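Side-chain contacts in 3,4-dihydroxy-2-butanone 4-phosphate synthase (Acinetobacter baumannii, PDB 6MNZ), which probably converts D-ribulose 5-phosphate to formate and 3,4-dihydroxy-2-butanone 4-phosphate, a step of riboflavin biosynthesis: residues M172-R175 with A176-E179; R225-E228 with I229-D233; H253-S256 with P257-L261; N265-D268 with G269-A272. All coordinates share one frame; numbering follows the deposited sequence.

Contact 1: residues M172-R175 with A176-E179; sequences MARR and ADLE. With SO4 (sulfate ion), chain E.
Arg174 O accepts the amide of Leu178 (N to O 2.6 Å) and Arg175 O that of Glu179 (N to O 2.7 Å), both nearly straight i to i+4 bonds that start helix 175-184. Arg174 is the N-cap, and Asp177, three residues on, turns its carboxylate back: OD2 takes a weak, long bond from Arg174 N (3.5 Å). The torsion that sets CG of Asp177 beside its own backbone N (chi1 -47°) brings OD2 there, while OD1 forms a salt bridge with Lys167. Just before the cap, Ala173 CB lies 3.4 Å from Leu178 CD2. Arg174 itself runs the other way. Met172 CB lies over one face of its guanidinium, toward the rim, and NH1 bonds Asn29 O. Arg174 NH2 reaches O1 of a sulfate, probably from the crystallisation liquor, in a weak bond of 3.1 Å; the Arg174 side chain lies about 7 Å from that of Glu28, a predicted metal ligand. Arg175 and Glu179 lie side by side, yet NE and OE1 stay 4.5 Å apart, so any attraction between the charges is long-range, without a hydrogen bond. Ala173 against Leu178 is a hydrophobic staple, typical of a helix N-terminus; the N3 aspartate reaches back weakly to the N-cap amide.

Contact 2: residues R225-E228 with I229-D233; sequences RYRE and IGNPD
A beta hairpin connection joins strand 220-228 to strand 235-239, and it opens with a type II beta turn running from Glu228 to Asn231. The turn is closed by Asn231 N donating to Glu228 O at 3.0 Å, a bent bond (140° at the hydrogen) whose donor stands above the carbonyl plane. Gly230 fills the third position with a positive phi, where a side chain would press on the preceding carbonyl oxygen. Past the turn the chain folds back, and Asp233 aims its side chain at the end of the strand. Asp233 OD1 accepts the amide of Glu228 (N to OD1 3.2 Å) in an almost straight bond of 170°, met from above the carboxylate plane. The first torsion of Asp233 tucks CG between its backbone N and carbonyl carbon (chi1 43°), which lets OD1 meet the amide while OD2 rests 3.5 Å from Glu228 CB. The two acidic side chains cross at about a right angle, and Glu228 OE1 comes within 3.8 Å of Asp233 OD2. Arg227 CG, one residue earlier, lies 3.5 Å from Asp233 O. His139 also touches the Glu228 side chain and bonds Ile229 O, so the loop is held to the residue next to the predicted substrate-binding Arg140. Two buried carboxylates this close should disfavour both being charged at once; their pKa values are probably raised, although the amide bond to OD1 would partly stabilise a negative charge on Asp233.

Contact 3: residues H253-S256 with P257-L261; sequences HGFS and PVRDL
This is a local polar contact in the surface loop that follows strand 248-253: Arg259 bends back over its own chain to meet His253, Phe255 and Ser256. The type I beta turn from Ser256 to Arg259 reverses the chain, bringing Arg259 back near residues 253-256. Arg259 NE donates to His253 NE2 at 2.8 Å in a bent bond, the two flat groups 66° apart. Arg259 NH1 donates to Ser256 OG at 2.6 Å; here the oxygen is nearly in the guanidinium plane and the bond is reasonably straight (153°). The bend at chi2 (-57°) swings the guanidinium back, but its NH2 crowds Gly254 O in the model, so its exact placement is doubtful and its bonds approximate. Nearer the root, Arg259 CG sits 3.5 Å from Phe255 CE2, meeting the ring obliquely. Ser256 OG also receives a weak bond from Val258 N at 3.5 Å, consistent with a loose ST turn. Beyond the turn, Asp260 OD2 makes a weak hydrogen bond to Asn265 ND2 of the second subunit. His253 ND1 has a weak contact with Arg251 NE. A neutral imidazole can accept at only one nitrogen; NE2 is the better supported, the ND1 bond uncertain, and the nearby arginines would probably disfavour a positively charged ring. The NE bond ties the strand end to the turn, and the NH1 bond braces the turn itself.

Contact 4: residues N265-D268 with G269-A272; sequences NKAD and GEPA
Gly269 closes the first backbone link to the preceding residues: its N donates to Asn265 O at 2.7 Å. Next, Glu270 N bonds Lys266 O at 3.0 Å, so the i to i+4 pattern carries on by one residue. The Glu270 side chain then doubles back over this link, its CG 3.2 Å from Lys266 O. Glu270 OE2 meets Lys266 NZ at 3.1 Å in a salt bridge whose hydrogen bond is weak, and it also rests against Lys266 CD (3.3 Å). Lys266 sends CG anti to its backbone N (chi1 -163°) and then bends at chi2, which turns NZ toward the acid. At Pro271 the pattern cannot continue, because the imide nitrogen carries no hydrogen; its CD lies beside Ala267 O. Ala272 adds a looser touch, CB lying 4.0 Å from Asp268 O. Away from this flank, Asp268 is buried against Arg251 and Leu290, and Lys266 packs on Lys263 of the second subunit. The salt bridge is weak and sits at an exposed glutamate, linking residues i and i+4, whereas the two backbone bonds define the shape of the turn and the proline breaks the succession of amide donors.

How the contacts relate
Contact 1 stands apart in the synthase region, its centre 35 to 44 Å from those of the others; contacts 2, 3 and 4 all fall in the GTP cyclohydrolase II-like region. Contact 1 is a helix start and contact 4 a short helical turn with a proline after it, whereas contacts 2 and 3 are turns following sheet strands. Contact 3 lies at the surface and the other three are partly buried; contact 2 places two acidic groups together, contact 3 relies on an arginine, and contact 4 on backbone bonds with a weak lysine-glutamate bridge. Contacts 3 and 4 touch, Asn265 CB lying 3.3 Å from His253 NE2, and both reach the second subunit.

Contact 1: residues M172-R175 with A176-E179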
loop_
_atom_site.group_PDB
_atom_site.type_symbol
_atom_site.label_atom_id
_atom_site.label_comp_id
_atom_site.label_asym_id
_atom_site.label_seq_id
_atom_site.Cartn_x
_atom_site.Cartn_y
_atom_site.Cartn_z
ATOM N N MET A 172 -13.076 29.094 1.481
ATOM C CA MET A 172 -11.869 28.876 2.266
ATOM C C MET A 172 -10.889 30.023 2.054
ATOM O O MET A 172 -10.626 30.429 0.917
ATOM C CB MET A 172 -11.217 27.548 1.883
ATOM C CG MET A 172 -12.085 26.325 2.138
ATOM S SD MET A 172 -12.786 26.264 3.800
ATOM C CE MET A 172 -11.328 26.506 4.808
ATOM N N ALA A 173 -10.445 30.622 3.155
ATOM C CA ALA A 173 -9.421 31.656 3.095
ATOM C C ALA A 173 -8.138 31.105 2.486
ATOM O O ALA A 173 -7.587 30.112 2.969
ATOM C CB ALA A 173 -9.152 32.202 4.497
ATOM N N ARG A 174 -7.672 31.747 1.418
ATOM C CA ARG A 174 -6.390 31.438 0.810
ATOM C C ARG A 174 -5.320 32.405 1.311
ATOM O O ARG A 174 -5.581 33.291 2.129
ATOM C CB ARG A 174 -6.498 31.488 -0.716
ATOM C CG ARG A 174 -7.732 30.793 -1.266
ATOM C CD ARG A 174 -7.876 29.386 -0.709
ATOM N NE ARG A 174 -8.921 28.635 -1.396
ATOM C CZ ARG A 174 -9.195 27.354 -1.173
ATOM N NH1 ARG A 174 -8.508 26.672 -0.266
ATOM N NH2 ARG A 174 -10.110 26.735 -1.904
ATOM N N ARG A 175 -4.091 32.210 0.822
ATOM C CA ARG A 175 -2.945 32.963 1.327
ATOM C C ARG A 175 -3.259 34.452 1.423
ATOM O O ARG A 175 -3.086 35.069 2.480
ATOM C CB ARG A 175 -1.732 32.727 0.423
ATOM C CG ARG A 175 -0.459 33.441 0.867
ATOM C CD ARG A 175 0.529 33.598 -0.285
ATOM N NE ARG A 175 0.025 34.483 -1.333
ATOM C CZ ARG A 175 0.677 34.757 -2.459
ATOM N NH1 ARG A 175 1.884 34.250 -2.674
ATOM N NH2 ARG A 175 0.119 35.536 -3.378
ATOM N N ALA A 176 -3.775 35.032 0.337
ATOM C CA ALA A 176 -4.153 36.441 0.350
ATOM C C ALA A 176 -5.047 36.761 1.541
ATOM O O ALA A 176 -4.730 37.635 2.356
ATOM C CB ALA A 176 -4.854 36.802 -0.960
ATOM N N ASP A 177 -6.155 36.029 1.682
ATOM C CA ASP A 177 -7.093 36.308 2.762
ATOM C C ASP A 177 -6.521 35.925 4.121
ATOM O O ASP A 177 -6.815 36.587 5.123
ATOM C CB ASP A 177 -8.408 35.569 2.515
ATOM C CG ASP A 177 -8.908 35.731 1.093
ATOM O OD1 ASP A 177 -9.548 36.762 0.802
ATOM O OD2 ASP A 177 -8.570 34.879 0.244
ATOM N N LEU A 178 -5.677 34.892 4.175
ATOM C CA LEU A 178 -5.069 34.507 5.444
ATOM C C LEU A 178 -4.075 35.561 5.919
ATOM O O LEU A 178 -4.027 35.883 7.112
ATOM C CB LEU A 178 -4.381 33.149 5.311
ATOM C CG LEU A 178 -5.273 31.958 4.959
ATOM C CD1 LEU A 178 -4.408 30.759 4.626
ATOM C CD2 LEU A 178 -6.238 31.618 6.083
ATOM N N GLU A 179 -3.311 36.146 4.993
ATOM C CA GLU A 179 -2.360 37.188 5.366
ATOM C C GLU A 179 -3.077 38.382 5.980
ATOM O O GLU A 179 -2.656 38.915 7.012
ATOM C CB GLU A 179 -1.552 37.623 4.143
ATOM C CG GLU A 179 -0.530 36.608 3.670
ATOM C CD GLU A 179 0.285 37.113 2.493
ATOM O OE1 GLU A 179 -0.283 37.827 1.638
ATOM O OE2 GLU A 179 1.463 36.720 2.373
HETATM S S SO4 E . -12.691 28.646 -3.571
HETATM O O1 SO4 E . -12.778 28.369 -2.140
HETATM O O2 SO4 E . -11.444 29.352 -3.854
HETATM O O3 SO4 E . -12.714 27.385 -4.305
HETATM O O4 SO4 E . -13.824 29.472 -3.979
#

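Contact 2: residues R225-E228 with I229-D233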
loop_
_atom_site.group_PDB
_atom_site.type_symbol
_atom_site.label_atom_id
_atom_site.label_comp_id
_atom_site.label_asym_id
_atom_site.label_seq_id
_atom_site.Cartn_x
_atom_site.Cartn_y
_atom_site.Cartn_z
ATOM N N ARG A 225 23.198 2.535 3.566
ATOM C CA ARG A 225 21.781 2.483 3.902
ATOM C C ARG A 225 21.469 3.452 5.037
ATOM O O ARG A 225 22.040 3.343 6.126
ATOM C CB ARG A 225 21.380 1.059 4.294
ATOM C CG ARG A 225 21.216 0.118 3.106
ATOM C CD ARG A 225 21.239 -1.346 3.529
ATOM N NE ARG A 225 19.897 -1.918 3.603
ATOM C CZ ARG A 225 19.240 -2.172 4.733
ATOM N NH1 ARG A 225 19.807 -1.952 5.916
ATOM N NH2 ARG A 225 18.031 -2.715 4.680
ATOM N N TYR A 226 20.492 4.327 4.811
ATOM C CA TYR A 226 20.074 5.316 5.794
ATOM C C TYR A 226 18.617 5.100 6.181
ATOM O O TYR A 226 17.827 4.548 5.409
ATOM C CB TYR A 226 20.254 6.737 5.254
ATOM C CG TYR A 226 21.697 7.139 5.075
ATOM C CD1 TYR A 226 22.379 6.846 3.903
ATOM C CD2 TYR A 226 22.382 7.801 6.081
ATOM C CE1 TYR A 226 23.656 7.323 3.688
ATOM C CE2 TYR A 226 23.647 8.303 5.865
ATOM C CZ TYR A 226 24.319 7.965 4.711
ATOM O OH TYR A 226 25.648 8.293 4.573
ATOM N N ARG A 227 18.267 5.548 7.386
ATOM C CA ARG A 227 16.879 5.620 7.825
ATOM C C ARG A 227 16.610 6.974 8.463
ATOM O O ARG A 227 17.410 7.458 9.270
ATOM C CB ARG A 227 16.558 4.500 8.821
ATOM C CG ARG A 227 15.834 3.313 8.208
ATOM C CD ARG A 227 15.030 2.553 9.252
ATOM N NE ARG A 227 15.884 1.858 10.213
ATOM C CZ ARG A 227 16.241 0.580 10.117
ATOM N NH1 ARG A 227 15.923 -0.131 9.042
ATOM N NH2 ARG A 227 17.000 0.037 11.059
ATOM N N GLU A 228 15.429 7.523 8.188
ATOM C CA GLU A 228 14.996 8.793 8.752
ATOM C C GLU A 228 13.971 8.573 9.859
ATOM O O GLU A 228 13.307 7.535 9.917
ATOM C CB GLU A 228 14.398 9.706 7.681
ATOM C CG GLU A 228 14.183 11.130 8.170
ATOM C CD GLU A 228 13.540 12.021 7.132
ATOM O OE1 GLU A 228 12.603 11.544 6.459
ATOM O OE2 GLU A 228 13.722 13.252 7.241
ATOM N N ILE A 229 13.933 9.521 10.802
ATOM C CA ILE A 229 12.947 9.480 11.874
ATOM C C ILE A 229 11.569 9.241 11.286
ATOM O O ILE A 229 11.137 9.949 10.370
ATOM C CB ILE A 229 12.974 10.796 12.673
ATOM C CG1 ILE A 229 14.359 11.050 13.270
ATOM C CG2 ILE A 229 11.910 10.780 13.759
ATOM C CD1 ILE A 229 14.858 9.957 14.191
ATOM N N GLY A 230 10.820 8.336 11.910
ATOM C CA GLY A 230 9.475 8.028 11.498
ATOM C C GLY A 230 9.365 6.936 10.456
ATOM O O GLY A 230 8.332 6.261 10.399
ATOM N N ASN A 231 10.447 6.655 9.725
ATOM C CA ASN A 231 10.634 5.392 9.023
ATOM C C ASN A 231 9.394 5.030 8.215
ATOM O O ASN A 231 8.723 4.034 8.513
ATOM C CB ASN A 231 10.965 4.281 10.022
ATOM C CG ASN A 231 11.108 2.928 9.363
ATOM O OD1 ASN A 231 12.189 2.568 8.898
ATOM N ND2 ASN A 231 9.981 2.256 9.153
ATOM N N PRO A 232 9.099 5.764 7.139
ATOM C CA PRO A 232 8.502 5.144 5.947
ATOM C C PRO A 232 9.504 4.634 4.919
ATOM O O PRO A 232 9.135 4.490 3.750
ATOM C CB PRO A 232 7.664 6.294 5.354
ATOM C CG PRO A 232 7.721 7.424 6.349
ATOM C CD PRO A 232 8.989 7.228 7.102
ATOM N N ASP A 233 10.782 4.523 5.271
ATOM C CA ASP A 233 11.853 4.657 4.295
ATOM C C ASP A 233 12.980 3.709 4.671
ATOM O O ASP A 233 13.188 3.408 5.848
ATOM C CB ASP A 233 12.364 6.100 4.243
ATOM C CG ASP A 233 12.529 6.702 5.626
ATOM O OD1 ASP A 233 13.198 6.067 6.471
ATOM O OD2 ASP A 233 12.079 7.848 5.835
#

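Contact 3: residues H253-S256 with P257-L261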
loop_
_atom_site.group_PDB
_atom_site.type_symbol
_atom_site.label_atom_id
_atom_site.label_comp_id
_atom_site.label_asym_id
_atom_site.label_seq_id
_atom_site.Cartn_x
_atom_site.Cartn_y
_atom_site.Cartn_z
ATOM N N HIS A 253 17.734 11.472 -6.210
ATOM C CA HIS A 253 16.992 10.706 -7.205
ATOM C C HIS A 253 15.689 10.208 -6.598
ATOM O O HIS A 253 15.708 9.442 -5.629
ATOM C CB HIS A 253 17.820 9.528 -7.719
ATOM C CG HIS A 253 17.407 9.057 -9.076
ATOM N ND1 HIS A 253 17.364 9.905 -10.161
ATOM C CD2 HIS A 253 16.791 7.919 -9.467
ATOM C CE1 HIS A 253 16.805 9.283 -11.182
ATOM N NE2 HIS A 253 16.505 8.057 -10.801
ATOM N N GLY A 254 14.570 10.616 -7.186
ATOM C CA GLY A 254 13.269 10.008 -6.925
ATOM C C GLY A 254 12.733 9.289 -8.153
ATOM O O GLY A 254 12.803 9.813 -9.267
ATOM N N PHE A 255 12.153 8.110 -7.927
ATOM C CA PHE A 255 11.681 7.272 -9.022
ATOM C C PHE A 255 10.637 8.007 -9.859
ATOM O O PHE A 255 9.933 8.898 -9.378
ATOM C CB PHE A 255 11.081 5.978 -8.466
ATOM C CG PHE A 255 10.737 4.965 -9.519
ATOM C CD1 PHE A 255 9.471 4.406 -9.565
ATOM C CD2 PHE A 255 11.727 4.423 -10.317
ATOM C CE1 PHE A 255 9.174 3.405 -10.469
ATOM C CE2 PHE A 255 11.428 3.452 -11.250
ATOM C CZ PHE A 255 10.140 2.967 -11.349
ATOM N N SER A 256 10.571 7.650 -11.142
ATOM C CA SER A 256 9.590 8.227 -12.056
ATOM C C SER A 256 9.568 7.424 -13.353
ATOM O O SER A 256 10.339 6.468 -13.496
ATOM C CB SER A 256 9.909 9.698 -12.318
ATOM O OG SER A 256 10.604 9.858 -13.541
ATOM N N PRO A 257 8.655 7.721 -14.288
ATOM C CA PRO A 257 8.501 6.837 -15.459
ATOM C C PRO A 257 9.729 6.757 -16.359
ATOM O O PRO A 257 9.672 6.046 -17.371
ATOM C CB PRO A 257 7.309 7.442 -16.221
ATOM C CG PRO A 257 6.924 8.695 -15.499
ATOM C CD PRO A 257 7.508 8.632 -14.127
ATOM N N VAL A 258 10.773 7.549 -16.113
ATOM C CA VAL A 258 11.820 7.744 -17.111
ATOM C C VAL A 258 12.998 6.823 -16.816
ATOM O O VAL A 258 14.118 7.071 -17.278
ATOM C CB VAL A 258 12.283 9.213 -17.172
ATOM C CG1 VAL A 258 11.118 10.115 -17.530
ATOM C CG2 VAL A 258 12.924 9.641 -15.857
ATOM N N ARG A 259 12.730 5.693 -16.164
ATOM C CA ARG A 259 13.757 4.678 -15.970
ATOM C C ARG A 259 13.618 3.519 -16.944
ATOM O O ARG A 259 14.624 2.987 -17.418
ATOM C CB ARG A 259 13.692 4.120 -14.541
ATOM C CG ARG A 259 13.465 5.152 -13.471
ATOM C CD ARG A 259 14.531 6.213 -13.521
ATOM N NE ARG A 259 14.449 7.086 -12.361
ATOM C CZ ARG A 259 13.523 8.025 -12.206
ATOM N NH1 ARG A 259 12.550 8.148 -13.100
ATOM N NH2 ARG A 259 13.524 8.787 -11.122
ATOM N N ASP A 260 12.415 2.962 -17.046
ATOM C CA ASP A 260 12.220 1.799 -17.901
ATOM C C ASP A 260 12.167 2.174 -19.377
ATOM O O ASP A 260 12.597 1.388 -20.228
ATOM C CB ASP A 260 10.964 1.057 -17.457
ATOM C CG ASP A 260 11.064 0.562 -16.022
ATOM O OD1 ASP A 260 10.659 1.325 -15.117
ATOM O OD2 ASP A 260 11.873 -0.364 -15.790
ATOM N N LEU A 261 11.589 3.331 -19.710
ATOM C CA LEU A 261 11.309 3.671 -21.103
ATOM C C LEU A 261 12.324 4.649 -21.687
ATOM O O LEU A 261 13.097 4.285 -22.578
ATOM C CB LEU A 261 9.896 4.255 -21.228
ATOM C CG LEU A 261 8.783 3.242 -21.494
ATOM C CD1 LEU A 261 8.669 2.264 -20.337
ATOM C CD2 LEU A 261 7.453 3.941 -21.742
#

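Contact 4: residues N265-D268 with G269-A272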
loop_
_atom_site.group_PDB
_atom_site.type_symbol
_atom_site.label_atom_id
_atom_site.label_comp_id
_atom_site.label_asym_id
_atom_site.label_seq_id
_atom_site.Cartn_x
_atom_site.Cartn_y
_atom_site.Cartn_z
ATOM N N ASN A 265 18.145 7.772 -15.020
ATOM C CA ASN A 265 18.888 7.191 -13.905
ATOM C C ASN A 265 20.126 6.445 -14.389
ATOM O O ASN A 265 21.164 6.458 -13.716
ATOM C CB ASN A 265 17.987 6.252 -13.104
ATOM C CG ASN A 265 18.680 5.684 -11.880
ATOM O OD1 ASN A 265 19.494 6.356 -11.247
ATOM N ND2 ASN A 265 18.333 4.454 -11.520
ATOM N N LYS A 266 19.986 5.650 -15.451
ATOM C CA LYS A 266 21.150 4.993 -16.038
ATOM C C LYS A 266 22.178 6.018 -16.499
ATOM O O LYS A 266 23.305 6.048 -15.992
ATOM C CB LYS A 266 20.726 4.101 -17.203
ATOM C CG LYS A 266 21.783 3.082 -17.600
ATOM C CD LYS A 266 22.510 3.477 -18.876
ATOM C CE LYS A 266 23.706 2.564 -19.121
ATOM N NZ LYS A 266 24.331 2.784 -20.454
ATOM N N ALA A 267 21.730 7.008 -17.271
ATOM C CA ALA A 267 22.588 8.107 -17.695
ATOM C C ALA A 267 23.038 8.951 -16.508
ATOM O O ALA A 267 23.632 10.016 -16.693
ATOM C CB ALA A 267 21.861 8.986 -18.716
ATOM N N ASP A 268 22.606 8.573 -15.307
ATOM C CA ASP A 268 23.219 9.052 -14.075
ATOM C C ASP A 268 24.142 8.031 -13.427
ATOM O O ASP A 268 25.183 8.415 -12.884
ATOM C CB ASP A 268 22.134 9.449 -13.069
ATOM C CG ASP A 268 22.702 9.854 -11.725
ATOM O OD1 ASP A 268 21.916 9.935 -10.759
ATOM O OD2 ASP A 268 23.882 10.258 -11.670
ATOM N N GLY A 269 23.859 6.737 -13.589
ATOM C CA GLY A 269 24.799 5.724 -13.148
ATOM C C GLY A 269 26.147 5.815 -13.834
ATOM O O GLY A 269 27.178 5.524 -13.222
ATOM N N GLU A 270 26.172 6.259 -15.088
ATOM C CA GLU A 270 27.431 6.270 -15.824
ATOM C C GLU A 270 28.268 7.481 -15.423
ATOM O O GLU A 270 29.445 7.325 -15.082
ATOM C CB GLU A 270 27.197 6.257 -17.337
ATOM C CG GLU A 270 25.955 5.510 -17.794
ATOM C CD GLU A 270 25.784 5.551 -19.300
ATOM O OE1 GLU A 270 26.810 5.507 -20.013
ATOM O OE2 GLU A 270 24.649 5.791 -19.763
ATOM N N PRO A 271 27.682 8.684 -15.336
ATOM C CA PRO A 271 28.483 9.839 -14.911
ATOM C C PRO A 271 29.015 9.738 -13.488
ATOM O O PRO A 271 29.548 10.723 -12.980
ATOM C CB PRO A 271 27.498 11.012 -15.045
ATOM C CG PRO A 271 26.557 10.584 -16.114
ATOM C CD PRO A 271 26.387 9.099 -15.906
ATOM N N ALA A 272 28.676 8.679 -12.762
ATOM C CA ALA A 272 29.355 8.347 -11.515
ATOM C C ALA A 272 30.647 7.557 -11.716
ATOM O O ALA A 272 30.841 6.583 -10.975
ATOM C CB ALA A 272 28.403 7.592 -10.591
#